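Penicillin-binding protein PbpB (Mycobacterium tuberculosis, PDB 6KGW) cross-links peptidoglycan strands made from lipid intermediates during cell-wall synthesis, through a penicillin-sensitive transpeptidase domain that beta-lactams bind. Local coordinates at residues A[195-200]-A[409-414]; A[263-268]-A[495-500]; A[491-496]-A[515-520]. All coordinates share one frame; numbering follows the deposited sequence.

Contact 1: A[195-200]-A[409-414]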
# COMPACT_ATOMS: atom_id res chain seq x y z
N LEU A 195 -13.48 10.13 8.22
CA LEU A 195 -12.51 9.37 7.44
C LEU A 195 -12.81 7.87 7.50
O LEU A 195 -13.49 7.37 8.41
CB LEU A 195 -11.11 9.64 7.95
CG LEU A 195 -10.74 11.12 8.03
CD1 LEU A 195 -9.34 11.22 8.60
CD2 LEU A 195 -10.82 11.80 6.67
N THR A 196 -12.30 7.16 6.51
CA THR A 196 -12.36 5.70 6.57
C THR A 196 -11.38 5.12 7.58
O THR A 196 -11.50 3.94 7.91
CB THR A 196 -12.08 5.07 5.21
OG1 THR A 196 -10.74 5.42 4.80
CG2 THR A 196 -13.10 5.54 4.20
N LEU A 197 -10.42 5.91 8.06
CA LEU A 197 -9.46 5.43 9.04
C LEU A 197 -10.14 4.84 10.27
O LEU A 197 -11.16 5.34 10.75
CB LEU A 197 -8.54 6.56 9.47
CG LEU A 197 -7.61 7.20 8.45
CD1 LEU A 197 -6.88 8.35 9.12
CD2 LEU A 197 -6.64 6.16 7.90
N ASP A 198 -9.57 3.75 10.78
CA ASP A 198 -9.90 3.21 12.10
C ASP A 198 -8.75 3.57 13.03
O ASP A 198 -7.64 3.05 12.87
CB ASP A 198 -10.12 1.70 12.02
CG ASP A 198 -10.43 1.07 13.38
OD1 ASP A 198 -9.81 1.43 14.40
OD2 ASP A 198 -11.29 0.18 13.41
N ASN A 199 -9.02 4.43 14.02
CA ASN A 199 -7.98 4.96 14.89
C ASN A 199 -7.18 3.86 15.58
O ASN A 199 -5.95 3.94 15.67
CB ASN A 199 -8.58 5.89 15.92
CG ASN A 199 -8.68 7.30 15.42
OD1 ASN A 199 -8.27 7.59 14.29
ND2 ASN A 199 -9.21 8.19 16.25
N ASP A 200 -7.86 2.81 16.06
CA ASP A 200 -7.16 1.70 16.70
C ASP A 200 -6.17 1.04 15.74
O ASP A 200 -5.03 0.75 16.11
CB ASP A 200 -8.17 0.67 17.21
CG ASP A 200 -9.09 1.23 18.30
OD1 ASP A 200 -8.72 2.23 18.97
OD2 ASP A 200 -10.20 0.66 18.49
N PRO A 409 -9.13 3.01 -3.88
CA PRO A 409 -9.16 3.34 -2.46
C PRO A 409 -9.68 4.75 -2.22
O PRO A 409 -9.55 5.65 -3.06
CB PRO A 409 -7.70 3.19 -2.02
CG PRO A 409 -6.92 3.33 -3.31
CD PRO A 409 -7.76 2.75 -4.36
N ARG A 410 -10.27 4.93 -1.04
CA ARG A 410 -10.91 6.16 -0.61
C ARG A 410 -10.63 6.34 0.87
O ARG A 410 -10.67 5.36 1.63
CB ARG A 410 -12.43 6.09 -0.87
CG ARG A 410 -12.99 7.00 -1.96
CD ARG A 410 -12.12 7.03 -3.16
NE ARG A 410 -12.76 7.58 -4.34
CZ ARG A 410 -12.27 7.43 -5.57
NH1 ARG A 410 -11.14 6.76 -5.76
NH2 ARG A 410 -12.91 7.94 -6.60
N ILE A 411 -10.34 7.57 1.29
CA ILE A 411 -10.16 7.87 2.71
C ILE A 411 -11.30 8.70 3.28
O ILE A 411 -11.46 8.73 4.52
CB ILE A 411 -8.81 8.57 2.99
CG1 ILE A 411 -8.45 8.44 4.48
CG2 ILE A 411 -8.87 10.06 2.61
CD1 ILE A 411 -6.97 8.43 4.77
N ILE A 412 -12.07 9.39 2.45
CA ILE A 412 -13.18 10.18 2.95
C ILE A 412 -14.42 9.30 2.91
O ILE A 412 -14.81 8.80 1.85
CB ILE A 412 -13.36 11.48 2.16
CG1 ILE A 412 -12.08 12.30 2.29
CG2 ILE A 412 -14.46 12.29 2.77
CD1 ILE A 412 -11.98 13.47 1.33
N LYS A 413 -15.00 9.06 4.08
CA LYS A 413 -16.11 8.14 4.24
C LYS A 413 -17.46 8.83 4.08
O LYS A 413 -18.35 8.32 3.39
CB LYS A 413 -16.00 7.47 5.62
CG LYS A 413 -17.13 6.58 6.01
CD LYS A 413 -17.03 5.23 5.34
CE LYS A 413 -17.78 4.15 6.15
NZ LYS A 413 -18.07 2.96 5.30
N ALA A 414 -17.61 10.01 4.69
CA ALA A 414 -18.87 10.74 4.72
C ALA A 414 -18.58 12.12 5.30
O ALA A 414 -17.50 12.38 5.85
CB ALA A 414 -19.93 10.01 5.54
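T196 and I411 face each other where two antiparallel neighbours of a mixed beta sheet, strands 192-195 and 412-416, run out of regular pairing. L195 and I412 form the last bridge, a non-hydrogen-bonded pair, and just past it the backbone N of T196 donates to I411 O over 2.7 Å. The bond is nearly straight at 163°, although the donor sits above the carbonyl plane. The same oxygen also receives a CA-H...O contact from L195 CA, so one carbonyl holds two successive residues of the opposite chain.

T196 lies against the backbone of 410-412 with both branches. Its hydroxyl is turned between its own N and carbonyl carbon (chi1 62°), which sets T196 OG1 3.3 Å from I411 CA, while the polar bond of that oxygen is made to V233 O of strand 233-238, which belongs to the other sheet. The methyl T196 CG2 also lies near R410 O and meets K413 CB at 3.8 Å. A classic beta bulge at K413 and A414 sets both opposite V194; beyond CB the lysine bends at chi2 and carries its amine to a salt bridge with E232.

L195 brings CB and CD2 close to I411 O. With CG1 anti to the backbone N (chi1 -161°), I411 sends its chain toward L197, whose isobutyl group it crosses obliquely, I411 CD1 lying 3.9 Å from L197 CD2.

Contact 2: A[263-268]-A[495-500]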
# COMPACT_ATOMS: atom_id res chain seq x y z
N SER A 263 4.96 9.85 -3.01
CA SER A 263 6.37 9.55 -3.27
C SER A 263 6.48 8.17 -3.88
O SER A 263 6.54 7.16 -3.16
CB SER A 263 7.19 9.66 -1.99
OG SER A 263 6.89 10.89 -1.34
N PRO A 264 6.49 8.08 -5.20
CA PRO A 264 6.53 6.76 -5.83
C PRO A 264 7.95 6.21 -5.84
O PRO A 264 8.94 6.93 -5.68
CB PRO A 264 6.01 7.05 -7.24
CG PRO A 264 6.43 8.42 -7.50
CD PRO A 264 6.50 9.16 -6.19
N PHE A 265 8.02 4.90 -6.01
CA PHE A 265 9.27 4.16 -6.03
C PHE A 265 9.14 3.09 -7.09
O PHE A 265 8.03 2.78 -7.53
CB PHE A 265 9.57 3.52 -4.67
CG PHE A 265 8.38 2.81 -4.08
CD1 PHE A 265 8.13 1.47 -4.37
CD2 PHE A 265 7.48 3.49 -3.26
CE1 PHE A 265 7.01 0.81 -3.83
CE2 PHE A 265 6.37 2.84 -2.72
CZ PHE A 265 6.13 1.51 -3.01
N GLU A 266 10.26 2.50 -7.48
CA GLU A 266 10.15 1.33 -8.35
C GLU A 266 9.82 0.12 -7.49
O GLU A 266 10.47 -0.08 -6.46
CB GLU A 266 11.43 1.08 -9.15
CG GLU A 266 11.81 2.20 -10.09
CD GLU A 266 12.81 1.75 -11.15
OE1 GLU A 266 12.77 0.58 -11.56
OE2 GLU A 266 13.64 2.57 -11.58
N PRO A 267 8.82 -0.68 -7.85
CA PRO A 267 8.33 -1.72 -6.94
C PRO A 267 9.15 -3.01 -6.94
O PRO A 267 9.03 -3.79 -5.98
CB PRO A 267 6.92 -1.98 -7.46
CG PRO A 267 7.09 -1.76 -8.98
CD PRO A 267 8.01 -0.58 -9.08
N GLY A 268 9.96 -3.27 -7.96
CA GLY A 268 10.60 -4.57 -8.04
C GLY A 268 9.58 -5.70 -8.00
O GLY A 268 8.48 -5.59 -8.56
N TRP A 495 14.68 -0.42 -2.41
CA TRP A 495 13.37 -0.34 -1.79
C TRP A 495 12.95 -1.76 -1.46
O TRP A 495 12.88 -2.60 -2.35
CB TRP A 495 12.34 0.30 -2.72
CG TRP A 495 12.54 1.75 -2.99
CD1 TRP A 495 12.41 2.79 -2.10
CD2 TRP A 495 12.86 2.34 -4.24
NE1 TRP A 495 12.65 3.99 -2.73
CE2 TRP A 495 12.92 3.74 -4.05
CE3 TRP A 495 13.10 1.82 -5.52
CZ2 TRP A 495 13.21 4.61 -5.08
CZ3 TRP A 495 13.39 2.69 -6.53
CH2 TRP A 495 13.45 4.07 -6.31
N ILE A 496 12.74 -2.05 -0.17
CA ILE A 496 12.15 -3.31 0.24
C ILE A 496 10.64 -3.11 0.34
O ILE A 496 10.16 -2.04 0.72
CB ILE A 496 12.73 -3.81 1.57
CG1 ILE A 496 14.26 -3.88 1.48
CG2 ILE A 496 12.13 -5.16 1.94
CD1 ILE A 496 14.79 -4.49 0.20
N THR A 497 9.90 -4.14 0.00
CA THR A 497 8.47 -3.97 -0.21
C THR A 497 7.80 -5.30 0.09
O THR A 497 8.37 -6.35 -0.21
CB THR A 497 8.27 -3.45 -1.65
OG1 THR A 497 7.00 -2.83 -1.80
CG2 THR A 497 8.46 -4.52 -2.66
N PHE A 498 6.66 -5.25 0.79
CA PHE A 498 5.81 -6.41 1.00
C PHE A 498 4.36 -5.99 0.81
O PHE A 498 3.99 -4.86 1.14
CB PHE A 498 5.99 -7.06 2.38
CG PHE A 498 5.46 -8.50 2.47
CD1 PHE A 498 4.12 -8.75 2.72
CD2 PHE A 498 6.30 -9.58 2.26
CE1 PHE A 498 3.64 -10.05 2.79
CE2 PHE A 498 5.82 -10.88 2.32
CZ PHE A 498 4.49 -11.11 2.58
N ALA A 499 3.56 -6.90 0.25
CA ALA A 499 2.14 -6.67 0.08
C ALA A 499 1.43 -8.00 0.32
O ALA A 499 1.87 -9.04 -0.18
CB ALA A 499 1.80 -6.14 -1.32
N GLY A 500 0.37 -7.97 1.10
CA GLY A 500 -0.26 -9.23 1.44
C GLY A 500 -1.74 -9.08 1.67
O GLY A 500 -2.26 -7.97 1.84
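F265 lies on the indole of W495 through its CB, a CH-pi contact that fastens the loop before helix 272-281 to strand 493-502 in the antiparallel sheet of the transpeptidase domain. This loop leads directly into S269, the acyl-ester serine by similarity, and the SxxK pattern it begins, probably the conserved motif of penicillin-binding proteins, whose K272 stands at the start of that helix.

F265 CB stands 3.5 Å from the centroid of the five-membered ring of W495 and only 14° from its normal, squarely over the face. The phenyl ring itself is not stacked there: CG of F265 is folded back between its own N and carbonyl carbon (chi1 46°), and the two ring planes are inclined at 44°. Thus the indole is covered by the root of the phenylalanine, while its ring leans off toward T497 and meets M393 of helix 390-401 and M514 of strand 509-516.

On the same face of the indole, but over the six-membered ring and toward its rim, rests the backbone N of E266, 3.3 Å from W495 CZ3. The aliphatic part of E266 follows, with CB at 3.6 Å from W495 CZ3. From there its extended chain carries the carboxylate away, and OE1 takes hydrogen bonds from Y489 OH and G385 N.

No hydrogen bond joins the two segments; the loop's backbone bonds go instead to M388 (from F265) and G383 (from G268). Two residues further along the strand, T497 splits its branches: OG1, anti to the backbone N, makes a weak bond to I513 O, whereas the methyl T497 CG2 reaches P267 O at 3.4 Å.

Contact 3: A[491-496]-A[515-520]. With AIX ((2R,4S)-2-[(1R)-1-{[(2R)-2-amino-2-phenylacetyl]amino}-2-oxoethyl]-5,5-dimethyl-1,3-thiazolidine-4-carboxylic acid), chain E.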
# COMPACT_ATOMS: atom_id res chain seq x y z
N ASP A 491 23.90 -0.69 -6.81
CA ASP A 491 24.02 -2.13 -6.63
C ASP A 491 23.46 -2.60 -5.30
O ASP A 491 22.91 -3.70 -5.23
CB ASP A 491 25.48 -2.58 -6.75
CG ASP A 491 26.15 -2.05 -8.01
OD1 ASP A 491 26.82 -1.00 -7.94
OD2 ASP A 491 25.98 -2.68 -9.08
N ASP A 492 23.58 -1.80 -4.24
CA ASP A 492 23.20 -2.27 -2.92
C ASP A 492 22.33 -1.27 -2.17
O ASP A 492 22.36 -1.21 -0.93
CB ASP A 492 24.46 -2.60 -2.11
CG ASP A 492 25.39 -1.42 -2.01
OD1 ASP A 492 25.19 -0.46 -2.79
OD2 ASP A 492 26.31 -1.45 -1.16
N VAL A 493 21.53 -0.47 -2.89
CA VAL A 493 20.53 0.41 -2.29
C VAL A 493 19.17 -0.01 -2.82
O VAL A 493 18.93 0.02 -4.04
CB VAL A 493 20.80 1.89 -2.59
CG1 VAL A 493 19.77 2.76 -1.88
CG2 VAL A 493 22.22 2.28 -2.19
N TYR A 494 18.26 -0.37 -1.92
CA TYR A 494 17.01 -1.00 -2.33
C TYR A 494 15.80 -0.34 -1.70
O TYR A 494 15.87 0.25 -0.62
CB TYR A 494 16.99 -2.50 -1.99
CG TYR A 494 18.21 -3.25 -2.48
CD1 TYR A 494 18.38 -3.54 -3.83
CD2 TYR A 494 19.19 -3.69 -1.59
CE1 TYR A 494 19.49 -4.25 -4.28
CE2 TYR A 494 20.30 -4.39 -2.03
CZ TYR A 494 20.45 -4.67 -3.38
OH TYR A 494 21.55 -5.37 -3.84
N TRP A 495 14.68 -0.42 -2.41
CA TRP A 495 13.37 -0.34 -1.79
C TRP A 495 12.95 -1.76 -1.46
O TRP A 495 12.88 -2.60 -2.35
CB TRP A 495 12.34 0.30 -2.72
CG TRP A 495 12.54 1.75 -2.99
CD1 TRP A 495 12.41 2.79 -2.10
CD2 TRP A 495 12.86 2.34 -4.24
NE1 TRP A 495 12.65 3.99 -2.73
CE2 TRP A 495 12.92 3.74 -4.05
CE3 TRP A 495 13.10 1.82 -5.52
CZ2 TRP A 495 13.21 4.61 -5.08
CZ3 TRP A 495 13.39 2.69 -6.53
CH2 TRP A 495 13.45 4.07 -6.31
N ILE A 496 12.74 -2.05 -0.17
CA ILE A 496 12.15 -3.31 0.24
C ILE A 496 10.64 -3.11 0.34
O ILE A 496 10.16 -2.04 0.72
CB ILE A 496 12.73 -3.81 1.57
CG1 ILE A 496 14.26 -3.88 1.48
CG2 ILE A 496 12.13 -5.16 1.94
CD1 ILE A 496 14.79 -4.49 0.20
N LEU A 515 9.99 -0.32 2.85
CA LEU A 515 11.15 0.10 3.63
C LEU A 515 12.17 0.71 2.69
O LEU A 515 12.59 0.06 1.73
CB LEU A 515 11.77 -1.08 4.38
CG LEU A 515 11.19 -1.62 5.68
CD1 LEU A 515 9.71 -1.84 5.58
CD2 LEU A 515 11.87 -2.93 6.04
N ASP A 516 12.55 1.96 2.95
CA ASP A 516 13.58 2.62 2.16
C ASP A 516 14.96 2.20 2.67
O ASP A 516 15.49 2.78 3.61
CB ASP A 516 13.42 4.14 2.21
CG ASP A 516 14.46 4.85 1.36
OD1 ASP A 516 15.24 4.17 0.66
OD2 ASP A 516 14.51 6.09 1.38
N ASN A 517 15.55 1.20 2.01
CA ASN A 517 16.93 0.76 2.18
C ASN A 517 17.31 0.41 3.62
O ASN A 517 18.18 1.07 4.21
CB ASN A 517 17.91 1.81 1.65
CG ASN A 517 19.27 1.20 1.33
OD1 ASN A 517 19.37 0.15 0.67
ND2 ASN A 517 20.33 1.85 1.80
N PRO A 518 16.70 -0.61 4.20
CA PRO A 518 17.10 -1.02 5.55
C PRO A 518 18.43 -1.77 5.55
O PRO A 518 18.80 -2.45 4.59
CB PRO A 518 15.95 -1.94 5.98
CG PRO A 518 15.54 -2.59 4.70
CD PRO A 518 15.66 -1.49 3.65
N ALA A 519 19.14 -1.64 6.67
CA ALA A 519 20.29 -2.50 6.94
C ALA A 519 19.88 -3.85 7.54
O ALA A 519 20.70 -4.77 7.56
CB ALA A 519 21.27 -1.80 7.89
N ARG A 520 18.65 -3.98 8.02
CA ARG A 520 18.21 -5.17 8.72
C ARG A 520 16.74 -5.40 8.41
O ARG A 520 16.08 -4.55 7.81
CB ARG A 520 18.43 -5.05 10.24
CG ARG A 520 19.89 -4.90 10.67
CD ARG A 520 20.04 -4.50 12.16
NE ARG A 520 19.49 -3.16 12.42
CZ ARG A 520 20.17 -2.03 12.26
NH1 ARG A 520 21.42 -2.07 11.84
NH2 ARG A 520 19.59 -0.86 12.50
C8 AIX E . 18.93 -7.73 -4.44
C5 AIX E . 17.81 -7.92 -6.57
C6 AIX E . 14.72 -11.41 -4.42
N1 AIX E . 14.80 -8.59 -7.22
C2 AIX E . 12.57 -10.66 -3.20
N3 AIX E . 12.72 -10.65 -5.64
C4 AIX E . 16.85 -7.35 -7.61
C1 AIX E . 14.42 -12.85 -4.03
C3 AIX E . 15.82 -8.40 -8.07
C7 AIX E . 18.09 -7.21 -5.41
C9 AIX E . 19.49 -8.98 -4.61
C10 AIX E . 19.22 -9.69 -5.76
C11 AIX E . 18.39 -9.17 -6.74
C12 AIX E . 13.48 -10.45 -4.40
C13 AIX E . 13.59 -10.80 -6.79
C14 AIX E . 13.62 -9.41 -7.51
C15 AIX E . 12.27 -8.71 -7.12
C16 AIX E . 15.84 -10.83 -3.55
N2 AIX E . 17.59 -6.75 -8.74
O1 AIX E . 11.51 -11.32 -3.54
O2 AIX E . 12.80 -10.26 -2.07
O3 AIX E . 15.94 -8.98 -9.14
O4 AIX E . 12.19 -7.98 -6.17
S1 AIX E . 15.24 -11.35 -6.18
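The beta hairpin of strands 493-502 and 509-516 opens out here, and its last two pairs are I496 with L515 and W495 with D516. The first, an antiparallel hydrogen-bonded pair, is closed by two bonds: I496 N to L515 O at 2.8 Å, with the donor in the carbonyl plane, and L515 N to I496 O at 2.7 Å, with the donor tilted 32° from it. W495 and D516 follow as a non-hydrogen-bonded pair, and D516 OD1 is taken by Q481 of the adjoining strand 473-483.

Beyond D516 a side chain takes over from the backbone. N517 has positive phi and has left the strand, yet with CG anti to its backbone N (chi1 -159°) it extends its amide back to the partner strand. There N517 OD1 accepts the backbone N-H of Y494 at 2.9 Å, the donor lying above the amide plane. The return bond from N517 N to Y494 O is bent and weak. The V493 and N517 side chains cross at about a right angle, V493 CG1 lying 3.6 Å from N517 CG.

Within the antiparallel sheet of the transpeptidase domain, this end of the hairpin borders the bound beta-lactam-derived ligand AIX. The ring of Y494 meets its phenyl group obliquely, CE1 being 3.5 Å from AIX C7, and Y494 OH makes a weak bond to D491 O. AIX is also hydrogen-bonded to the side chains of S269, S324, N326 and T476 and to the backbone N of T478. On the face bearing I496 and L515, their CB atoms meet, and I496 CG1 lies 3.5 Å from P518 CD.

Contacts 2 and 3 share W495 and I496, and their centres lie about 10 Å apart: strand 493-502 receives the loop 263-268 on the side of W495 and T497, and pairs along its edge with strand 509-516. Both adjoin the active site. The side chain of T497 is about 6 Å from that of S269, and that of I496 about 10 Å; the ligand is touched by G268 in contact 2 and by Y494 in contact 3. Contact 1 belongs to a different sheet, its centre about 23 Å from that of contact 2 and about 30 Å from that of contact 3, and lies across the chain's centre from contact 3.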